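PDB 4NIM: versicolorin reductase from Brucella melitensis, which probably catalyses NAD(P)(H)-dependent oxidation or reduction of a hydroxyl or carbonyl substrate, as a member of the short-chain dehydrogenase/reductase family whose own substrate is not established. Local coordinates for residues 114-117 / 118-122; 150-153 / 154-158; 174-177 / 178-182; 230-234 / 235-239. All coordinates share one frame; numbering follows the deposited sequence. Where two conformers were deposited one is given.

Contact 1 (114-117 / 118-122); sequences PELF and DRLFA
Phe117 lays one face of its ring against Phe121, one turn further along the helix. The pair forms an offset stack with centroids 4.5 Å apart and planes turned by 20°; the tightest approach is Phe117 CZ to Phe121 CE1 at 3.5 Å, so the rims overlap. Phe117, with CG anti to its backbone N (chi1 178°), carries its ring out from the helix, and Phe121, with CG beside its own N (chi1 -82°), leans back over it. The Phe117 edge is taken by Asp118, whose OD1 lies in the ring plane 3.5 Å from Phe117 CD1, the carboxylate standing steeply to the ring. These are the opening turns of helix 114-142 in the short-chain dehydrogenase fold, where Asp118 N donates to Pro114 O at 2.9 Å and the same i to i+4 pattern runs on to Phe121. Leu116 occupies another side of the helix and divides its two methyls: CD2 meets Leu120 CD1 at 3.7 Å, both pointing the same way, while CD1 lies 3.7 Å from Arg119 NH2. That guanidinium folds back with a face over Leu116 CA and is held by a salt bridge to Asp105. Both phenylalanines also touch helix 164-183.

Contact 2 (150-153 / 154-158); sequences NVSS and MSSMG
Ser153 bonds to the two residues that turn the chain out of strand 147-153. Two hydrogen bonds do this. Ser153 OG accepts from Ser155 N at 3.0 Å, fairly straight with an N-H...O angle of 163°, which makes an ST turn; a chi1 of 177° sets the hydroxyl on the carbonyl side of its residue, close to that amide. Ser153 O accepts from Ser156 N at 3.2 Å, the donor sitting well above the carbonyl plane, and closes a type I beta turn over residues 153-156. Asn195 ND2 is a further donor to this carbonyl oxygen.

Close packing fills in around the bonds. Ser155 CB comes to 3.3 Å from Ser153 OG, and Ser156 CB is 3.9 Å from Ser152 OG.

A third group is made of hydroxyls bonded to the surroundings. The Ser156 hydroxyl lies 3.1 Å from Ser153 O, but its strong partner is Asp174 OD2; Ser152 OG binds the other oxygen, Asp174 OD1. Ser155 OG is held by Gln160. Ser153 OG shares a weak hydrogen bond with Tyr166 OH, and Ser152 and Ser156 both touch Lys170. A serine at the end of strand 147-153 facing a tyrosine and, four residues on, a lysine of helix 164-183 is consistent with the Ser-Tyr-Lys active site of this family. The chemistry then implies that the Ser155 amide, donating into the Ser153 hydroxyl, restricts its rotation and probably helps keep it turned toward Tyr166.

Contact 3 (174-177 / 178-182); sequences DTLT and RNVAY. With EDO (1,2-ethanediol), chain B.
Arg178 opens the second half of this helical segment by donating its backbone N to Asp174 O at 3.1 Å. Its aliphatic part passes alongside, CG lying 3.7 Å from Asp174 O, but the chain then runs extended, and NH1 ends 5.8 Å from Asp174 OD2, short of a salt bridge. That carboxylate oxygen has Ser156 and Asn195 as protein partners, and also accepts at 2.6 Å from O1 of an ethanediol probably left by the crystallisation liquor. Next, Asn179 N meets Thr175 O at 2.8 Å, the donor in the carbonyl plane.

Val180 carries the apolar part. Its N-H points almost straight at Leu176 O (170°), and CG2 comes down beside Leu176 CD1 at 3.7 Å, both side chains leaning the same way. Leu176 bears on Phe129 and Val180 on Ile132 and Ile136, all of helix 114-142. Ala181, on the sheet side, donates N to Thr177 O at 3.0 Å and packs its methyl onto Val191. The Thr177 hydroxyl is bonded to Asn150 ND2 and Leu173 O. Helix 164-183 joins the adjacent parallel strands 147-153 and 190-196, which makes it the helix of a beta-alpha-beta crossover in the Rossmann fold.

Contact 4 (230-234 / 235-239); sequences RLLDP and AKVAR
Asp233 caps helix 234-245 with side chain and backbone together. Its OD1 takes the Ala235 N-H at 3.0 Å, an Asx turn at the N-cap position, with the donor coming in from above the carboxylate plane. A chi1 of -180° turns the carboxylate away from its own N and round to that amide, and OD1 also lies 3.5 Å from the Ala235 methyl. Asp233 O receives two donors: Val237 N at 3.0 Å, nearly straight at 170°, and Lys236 N through a weak, strongly bent bond. Pro234, in the first turn, has no N-H to cap, and its O accepts from Ala238 N at 2.8 Å.

One step out, the Lys236 side chain crosses the carboxylate. Its CG is 3.9 Å from Asp233 OD2, and NZ stays 4.5 Å from the same oxygen, beyond a salt bridge. On the inner side Leu232 CB meets Val237 CG2 at 4.1 Å, so the residue before the cap touches the one four beyond it, a hydrophobic staple.

Further out, Leu232 and Val237 share Ile196 and Phe259 at the sheet, while Pro234 and Ala238 rest on helix 26-37 through Ala30 and Thr31. Backbone bonds from Leu232 to Trp198 and Ala200 fix the chain that leads in. Such a cap probably offsets the positive end of the helix with its carboxylate, whose charged form nearby Lys236 may favour, while the staple probably helps set the direction in which the chain enters.

Contact 2 is buried, at the end of a central strand; contact 1 lies at the surface, and contacts 3 and 4 are half covered. Contacts 2 and 3 touch, since the carboxylate of Asp174 spans two hydroxyls of 150-158, one on the strand, one in the turn. Contacts 1 and 3 lie on helices that flank each other on one side of the sheet, nearest atoms about 9 Å apart, and contact 4 starts a helix on the other side. Chemistry follows place: stacked rings and leucines at the outer helix start, hydroxyls and amides at the probable active site, mixed faces in the crossover helix, and a charged cap over an apolar staple in 230-239.

Contact 1 (114-117 / 118-122)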
loop_
_atom_site.group_PDB
_atom_site.type_symbol
_atom_site.label_atom_id
_atom_site.label_comp_id
_atom_site.label_asym_id
_atom_site.label_seq_id
_atom_site.Cartn_x
_atom_site.Cartn_y
_atom_site.Cartn_z
ATOM N N PRO A 114 3.682 -11.325 -21.619
ATOM C CA PRO A 114 2.434 -11.504 -20.818
ATOM C C PRO A 114 2.681 -11.883 -19.357
ATOM O O PRO A 114 1.912 -11.474 -18.488
ATOM C CB PRO A 114 1.717 -12.662 -21.519
ATOM C CG PRO A 114 2.315 -12.730 -22.920
ATOM C CD PRO A 114 3.674 -12.107 -22.875
ATOM N N GLU A 115 3.727 -12.658 -19.090
ATOM C CA GLU A 115 4.053 -13.061 -17.725
ATOM C C GLU A 115 4.399 -11.838 -16.859
ATOM O O GLU A 115 3.975 -11.750 -15.717
ATOM C CB GLU A 115 5.219 -14.060 -17.726
ATOM C CG GLU A 115 4.840 -15.438 -18.235
ATOM C CD GLU A 115 4.996 -15.615 -19.734
ATOM O OE1 GLU A 115 5.223 -14.624 -20.449
ATOM O OE2 GLU A 115 4.952 -16.783 -20.188
ATOM N N LEU A 116 5.201 -10.934 -17.407
ATOM C CA LEU A 116 5.578 -9.709 -16.724
ATOM C C LEU A 116 4.360 -8.800 -16.516
ATOM O O LEU A 116 4.156 -8.304 -15.427
ATOM C CB LEU A 116 6.677 -8.985 -17.487
ATOM C CG LEU A 116 7.288 -7.798 -16.751
ATOM C CD1 LEU A 116 8.806 -7.762 -16.913
ATOM C CD2 LEU A 116 6.738 -6.528 -17.314
ATOM N N PHE A 117 3.568 -8.600 -17.563
ATOM C CA PHE A 117 2.295 -7.872 -17.457
ATOM C C PHE A 117 1.408 -8.434 -16.343
ATOM O O PHE A 117 0.881 -7.678 -15.514
ATOM C CB PHE A 117 1.519 -7.938 -18.804
ATOM C CG PHE A 117 0.163 -7.246 -18.771
ATOM C CD1 PHE A 117 -0.960 -7.905 -18.260
ATOM C CD2 PHE A 117 0.012 -5.968 -19.226
ATOM C CE1 PHE A 117 -2.199 -7.285 -18.170
ATOM C CE2 PHE A 117 -1.235 -5.325 -19.156
ATOM C CZ PHE A 117 -2.351 -5.981 -18.647
ATOM N N ASP A 118 1.266 -9.749 -16.299
ATOM C CA ASP A 118 0.381 -10.400 -15.343
ATOM C C ASP A 118 0.924 -10.267 -13.895
ATOM O O ASP A 118 0.145 -10.075 -12.970
ATOM C CB ASP A 118 0.235 -11.896 -15.676
ATOM C CG ASP A 118 -0.676 -12.142 -16.866
ATOM O OD1 ASP A 118 -1.376 -11.202 -17.290
ATOM O OD2 ASP A 118 -0.687 -13.294 -17.351
ATOM N N ARG A 119 2.240 -10.385 -13.709
ATOM C CA ARG A 119 2.842 -10.232 -12.338
ATOM C C ARG A 119 2.583 -8.803 -11.810
ATOM O O ARG A 119 2.285 -8.588 -10.641
ATOM C CB ARG A 119 4.388 -10.360 -12.370
ATOM C CG ARG A 119 4.965 -11.715 -12.451
ATOM C CD ARG A 119 6.426 -11.726 -11.957
ATOM N NE ARG A 119 7.407 -11.005 -12.781
ATOM C CZ ARG A 119 7.833 -11.415 -13.979
ATOM N NH1 ARG A 119 7.304 -12.488 -14.563
ATOM N NH2 ARG A 119 8.738 -10.710 -14.622
ATOM N N LEU A 120 2.839 -7.817 -12.649
ATOM C CA LEU A 120 2.586 -6.428 -12.270
ATOM C C LEU A 120 1.130 -6.212 -11.838
ATOM O O LEU A 120 0.881 -5.692 -10.746
ATOM C CB LEU A 120 2.928 -5.510 -13.413
ATOM C CG LEU A 120 4.447 -5.268 -13.556
ATOM C CD1 LEU A 120 4.764 -4.646 -14.873
ATOM C CD2 LEU A 120 5.003 -4.358 -12.457
ATOM N N PHE A 121 0.184 -6.619 -12.661
ATOM C CA PHE A 121 -1.245 -6.470 -12.282
ATOM C C PHE A 121 -1.612 -7.318 -11.073
ATOM O O PHE A 121 -2.422 -6.901 -10.253
ATOM C CB PHE A 121 -2.172 -6.717 -13.469
ATOM C CG PHE A 121 -2.321 -5.531 -14.328
ATOM C CD1 PHE A 121 -1.317 -5.170 -15.204
ATOM C CD2 PHE A 121 -3.398 -4.696 -14.180
ATOM C CE1 PHE A 121 -1.415 -4.006 -15.928
ATOM C CE2 PHE A 121 -3.513 -3.536 -14.912
ATOM C CZ PHE A 121 -2.501 -3.192 -15.789
ATOM N N ALA A 122 -1.019 -8.513 -10.955
ATOM C CA ALA A 122 -1.307 -9.380 -9.862
ATOM C C ALA A 122 -0.892 -8.741 -8.521
ATOM O O ALA A 122 -1.657 -8.803 -7.546
ATOM C CB ALA A 122 -0.609 -10.731 -10.025
#

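Contact 2 (150-153 / 154-158)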
loop_
_atom_site.group_PDB
_atom_site.type_symbol
_atom_site.label_atom_id
_atom_site.label_comp_id
_atom_site.label_asym_id
_atom_site.label_seq_id
_atom_site.Cartn_x
_atom_site.Cartn_y
_atom_site.Cartn_z
ATOM N N ASN A 150 -3.815 2.950 0.053
ATOM C CA ASN A 150 -3.151 2.363 -1.086
ATOM C C ASN A 150 -1.900 3.149 -1.469
ATOM O O ASN A 150 -1.957 4.383 -1.612
ATOM C CB ASN A 150 -4.118 2.314 -2.259
ATOM C CG ASN A 150 -5.282 1.381 -1.982
ATOM O OD1 ASN A 150 -5.092 0.370 -1.298
ATOM N ND2 ASN A 150 -6.470 1.721 -2.465
ATOM N N VAL A 151 -0.779 2.471 -1.629
ATOM C CA VAL A 151 0.432 3.156 -2.074
ATOM C C VAL A 151 0.510 2.977 -3.606
ATOM O O VAL A 151 0.779 1.882 -4.113
ATOM C CB VAL A 151 1.677 2.623 -1.422
ATOM C CG1 VAL A 151 2.932 3.377 -1.932
ATOM C CG2 VAL A 151 1.585 2.791 0.118
ATOM N N SER A 152 0.216 4.046 -4.317
ATOM C CA SER A 152 0.234 4.048 -5.756
ATOM C C SER A 152 1.449 4.881 -6.194
ATOM O O SER A 152 2.437 4.944 -5.472
ATOM C CB SER A 152 -1.066 4.609 -6.308
ATOM O OG SER A 152 -1.111 4.503 -7.715
ATOM N N SER A 153 1.428 5.408 -7.424
ATOM C CA SER A 153 2.623 6.001 -8.000
ATOM C C SER A 153 2.355 7.326 -8.676
ATOM O O SER A 153 1.258 7.564 -9.190
ATOM C CB SER A 153 3.204 4.987 -9.006
ATOM O OG SER A 153 4.335 5.497 -9.683
ATOM N N MET A 154 3.393 8.153 -8.815
ATOM C CA MET A 154 3.308 9.349 -9.663
ATOM C C MET A 154 3.161 8.973 -11.124
ATOM O O MET A 154 2.838 9.791 -11.958
ATOM C CB MET A 154 4.536 10.263 -9.502
ATOM C CG MET A 154 4.572 10.946 -8.154
ATOM S SD MET A 154 3.204 12.094 -7.800
ATOM C CE MET A 154 3.480 13.409 -8.936
ATOM N N SER A 155 3.459 7.712 -11.448
ATOM C CA SER A 155 3.309 7.182 -12.782
ATOM C C SER A 155 1.875 6.817 -13.196
ATOM O O SER A 155 1.614 6.479 -14.383
ATOM C CB SER A 155 4.203 5.931 -12.911
ATOM O OG SER A 155 5.551 6.232 -12.773
ATOM N N SER A 156 0.915 6.981 -12.277
ATOM C CA SER A 156 -0.396 6.415 -12.465
ATOM C C SER A 156 -1.284 7.148 -13.464
ATOM O O SER A 156 -2.331 6.636 -13.834
ATOM C CB SER A 156 -1.090 6.337 -11.117
ATOM O OG SER A 156 -1.468 7.598 -10.666
ATOM N N MET A 157 -0.913 8.363 -13.867
ATOM C CA MET A 157 -1.697 9.047 -14.866
ATOM C C MET A 157 -1.324 8.615 -16.292
ATOM O O MET A 157 -2.160 8.616 -17.164
ATOM C CB MET A 157 -1.560 10.563 -14.717
ATOM C CG MET A 157 -2.168 11.310 -15.863
ATOM S SD MET A 157 -2.235 13.081 -15.505
ATOM C CE MET A 157 -3.258 13.138 -14.057
ATOM N N GLY A 158 -0.057 8.294 -16.531
ATOM C CA GLY A 158 0.409 7.961 -17.858
ATOM C C GLY A 158 1.802 7.397 -17.682
ATOM O O GLY A 158 2.017 6.209 -17.868
#

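Contact 3 (174-177 / 178-182)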
loop_
_atom_site.group_PDB
_atom_site.type_symbol
_atom_site.label_atom_id
_atom_site.label_comp_id
_atom_site.label_asym_id
_atom_site.label_seq_id
_atom_site.Cartn_x
_atom_site.Cartn_y
_atom_site.Cartn_z
ATOM N N ASP A 174 -5.611 3.595 -8.669
ATOM C CA ASP A 174 -6.251 4.891 -8.407
ATOM C C ASP A 174 -7.741 4.811 -8.669
ATOM O O ASP A 174 -8.527 5.305 -7.864
ATOM C CB ASP A 174 -5.676 5.999 -9.262
ATOM C CG ASP A 174 -4.238 6.370 -8.914
ATOM O OD1 ASP A 174 -3.605 5.653 -8.108
ATOM O OD2 ASP A 174 -3.768 7.441 -9.449
ATOM N N THR A 175 -8.145 4.278 -9.829
ATOM C CA THR A 175 -9.553 4.081 -10.061
ATOM C C THR A 175 -10.269 3.240 -9.002
ATOM O O THR A 175 -11.366 3.578 -8.510
ATOM C CB THR A 175 -9.817 3.511 -11.456
ATOM O OG1 THR A 175 -9.334 4.460 -12.411
ATOM C CG2 THR A 175 -11.298 3.274 -11.643
ATOM N N LEU A 176 -9.641 2.139 -8.640
ATOM C CA LEU A 176 -10.127 1.313 -7.527
ATOM C C LEU A 176 -10.235 2.038 -6.163
ATOM O O LEU A 176 -11.244 1.916 -5.482
ATOM C CB LEU A 176 -9.259 0.070 -7.405
ATOM C CG LEU A 176 -9.790 -0.989 -6.448
ATOM C CD1 LEU A 176 -11.092 -1.577 -6.939
ATOM C CD2 LEU A 176 -8.719 -2.073 -6.198
ATOM N N THR A 177 -9.263 2.882 -5.859
ATOM C CA THR A 177 -9.302 3.686 -4.645
ATOM C C THR A 177 -10.583 4.504 -4.665
ATOM O O THR A 177 -11.320 4.521 -3.680
ATOM C CB THR A 177 -8.074 4.625 -4.538
ATOM O OG1 THR A 177 -6.863 3.837 -4.383
ATOM C CG2 THR A 177 -8.248 5.644 -3.375
ATOM N N ARG A 178 -10.888 5.149 -5.793
ATOM C CA ARG A 178 -12.070 6.006 -5.826
ATOM C C ARG A 178 -13.335 5.183 -5.801
ATOM O O ARG A 178 -14.289 5.518 -5.110
ATOM C CB ARG A 178 -12.068 6.932 -7.027
ATOM C CG ARG A 178 -10.944 7.974 -6.985
ATOM C CD ARG A 178 -11.324 8.990 -8.006
ATOM N NE ARG A 178 -10.438 10.127 -8.099
ATOM C CZ ARG A 178 -9.484 10.287 -9.005
ATOM N NH1 ARG A 178 -9.216 9.327 -9.918
ATOM N NH2 ARG A 178 -8.777 11.422 -8.941
ATOM N N ASN A 179 -13.351 4.087 -6.545
ATOM C CA ASN A 179 -14.557 3.217 -6.600
ATOM C C ASN A 179 -14.890 2.674 -5.230
ATOM O O ASN A 179 -16.040 2.714 -4.762
ATOM C CB ASN A 179 -14.334 2.072 -7.602
ATOM C CG ASN A 179 -15.565 1.221 -7.776
ATOM O OD1 ASN A 179 -15.861 0.401 -6.931
ATOM N ND2 ASN A 179 -16.264 1.389 -8.934
ATOM N N VAL A 180 -13.894 2.131 -4.572
ATOM C CA VAL A 180 -14.110 1.535 -3.242
ATOM C C VAL A 180 -14.513 2.626 -2.259
ATOM O O VAL A 180 -15.526 2.481 -1.592
ATOM C CB VAL A 180 -12.922 0.686 -2.775
ATOM C CG1 VAL A 180 -13.187 0.131 -1.395
ATOM C CG2 VAL A 180 -12.659 -0.458 -3.760
ATOM N N ALA A 181 -13.776 3.737 -2.222
ATOM C CA ALA A 181 -14.130 4.831 -1.312
ATOM C C ALA A 181 -15.585 5.208 -1.453
ATOM O O ALA A 181 -16.292 5.367 -0.453
ATOM C CB ALA A 181 -13.276 6.045 -1.522
ATOM N N TYR A 182 -16.040 5.394 -2.696
ATOM C CA TYR A 182 -17.431 5.760 -2.953
ATOM C C TYR A 182 -18.389 4.693 -2.401
ATOM O O TYR A 182 -19.374 5.004 -1.683
ATOM C CB TYR A 182 -17.662 5.990 -4.473
ATOM C CG TYR A 182 -19.095 6.333 -4.718
ATOM C CD1 TYR A 182 -19.545 7.632 -4.591
ATOM C CD2 TYR A 182 -20.027 5.342 -4.956
ATOM C CE1 TYR A 182 -20.864 7.939 -4.708
ATOM C CE2 TYR A 182 -21.351 5.633 -5.069
ATOM C CZ TYR A 182 -21.764 6.933 -4.945
ATOM O OH TYR A 182 -23.092 7.243 -5.095
HETATM C C1 EDO B . -4.963 9.446 -11.889
HETATM O O1 EDO B . -5.217 9.345 -10.468
HETATM C C2 EDO B . -5.065 8.094 -12.617
HETATM O O2 EDO B . -6.419 7.603 -12.803
#

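Contact 4 (230-234 / 235-239)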
loop_
_atom_site.group_PDB
_atom_site.type_symbol
_atom_site.label_atom_id
_atom_site.label_comp_id
_atom_site.label_asym_id
_atom_site.label_seq_id
_atom_site.Cartn_x
_atom_site.Cartn_y
_atom_site.Cartn_z
ATOM N N ARG A 230 16.324 13.828 -4.600
ATOM C CA ARG A 230 16.722 12.574 -3.978
ATOM C C ARG A 230 15.639 11.525 -4.116
ATOM O O ARG A 230 14.461 11.829 -4.358
ATOM C CB ARG A 230 17.020 12.804 -2.483
ATOM N N LEU A 231 16.026 10.273 -3.953
ATOM C CA LEU A 231 15.038 9.237 -3.820
ATOM C C LEU A 231 14.261 9.528 -2.513
ATOM O O LEU A 231 14.781 10.173 -1.624
ATOM C CB LEU A 231 15.730 7.884 -3.835
ATOM C CG LEU A 231 16.390 7.546 -5.174
ATOM C CD1 LEU A 231 17.391 6.418 -4.996
ATOM C CD2 LEU A 231 15.348 7.178 -6.221
ATOM N N LEU A 232 13.001 9.120 -2.418
ATOM C CA LEU A 232 12.195 9.472 -1.241
ATOM C C LEU A 232 12.627 8.644 -0.041
ATOM O O LEU A 232 12.989 7.461 -0.175
ATOM C CB LEU A 232 10.691 9.250 -1.474
ATOM C CG LEU A 232 10.003 9.909 -2.691
ATOM C CD1 LEU A 232 8.492 9.666 -2.701
ATOM C CD2 LEU A 232 10.280 11.375 -2.730
ATOM N N ASP A 233 12.535 9.252 1.132
ATOM C CA ASP A 233 12.874 8.595 2.393
ATOM C C ASP A 233 11.621 7.841 2.923
ATOM O O ASP A 233 10.615 8.471 3.270
ATOM C CB ASP A 233 13.307 9.663 3.388
ATOM C CG ASP A 233 13.697 9.088 4.746
ATOM O OD1 ASP A 233 13.441 7.902 5.052
ATOM O OD2 ASP A 233 14.259 9.842 5.526
ATOM N N PRO A 234 11.698 6.497 3.028
ATOM C CA PRO A 234 10.510 5.739 3.463
ATOM C C PRO A 234 9.979 6.169 4.847
ATOM O O PRO A 234 8.788 6.059 5.104
ATOM C CB PRO A 234 10.996 4.281 3.495
ATOM C CG PRO A 234 12.387 4.258 3.014
ATOM C CD PRO A 234 12.875 5.645 2.765
ATOM N N ALA A 235 10.858 6.644 5.737
ATOM C CA ALA A 235 10.420 7.068 7.072
ATOM C C ALA A 235 9.509 8.302 6.932
ATOM O O ALA A 235 8.510 8.421 7.630
ATOM C CB ALA A 235 11.596 7.353 7.997
ATOM N N LYS A 236 9.792 9.176 5.969
ATOM C CA LYS A 236 8.916 10.352 5.766
ATOM C C LYS A 236 7.646 9.980 5.034
ATOM O O LYS A 236 6.562 10.472 5.383
ATOM C CB LYS A 236 9.648 11.500 5.071
ATOM C CG LYS A 236 10.958 11.916 5.755
ATOM C CD LYS A 236 10.821 12.148 7.262
ATOM C CE LYS A 236 12.134 12.533 7.937
ATOM N NZ LYS A 236 12.703 13.731 7.282
ATOM N N VAL A 237 7.753 9.089 4.045
ATOM C CA VAL A 237 6.565 8.566 3.388
ATOM C C VAL A 237 5.628 7.900 4.415
ATOM O O VAL A 237 4.419 8.133 4.403
ATOM C CB VAL A 237 6.882 7.564 2.253
ATOM C CG1 VAL A 237 5.598 7.082 1.614
ATOM C CG2 VAL A 237 7.793 8.181 1.184
ATOM N N ALA A 238 6.200 7.136 5.340
ATOM C CA ALA A 238 5.395 6.505 6.388
ATOM C C ALA A 238 4.549 7.498 7.179
ATOM O O ALA A 238 3.444 7.182 7.575
ATOM C CB ALA A 238 6.261 5.672 7.312
ATOM N N ARG A 239 5.066 8.697 7.381
ATOM C CA ARG A 239 4.347 9.742 8.099
ATOM C C ARG A 239 3.077 10.159 7.386
ATOM O O ARG A 239 2.056 10.362 8.019
ATOM C CB ARG A 239 5.260 10.934 8.406
ATOM C CG ARG A 239 6.262 10.572 9.517
ATOM C CD ARG A 239 7.175 11.725 9.942
ATOM N NE ARG A 239 7.396 12.604 8.809
ATOM C CZ ARG A 239 8.188 13.680 8.805
ATOM N NH1 ARG A 239 8.914 14.003 9.885
ATOM N NH2 ARG A 239 8.260 14.399 7.689
#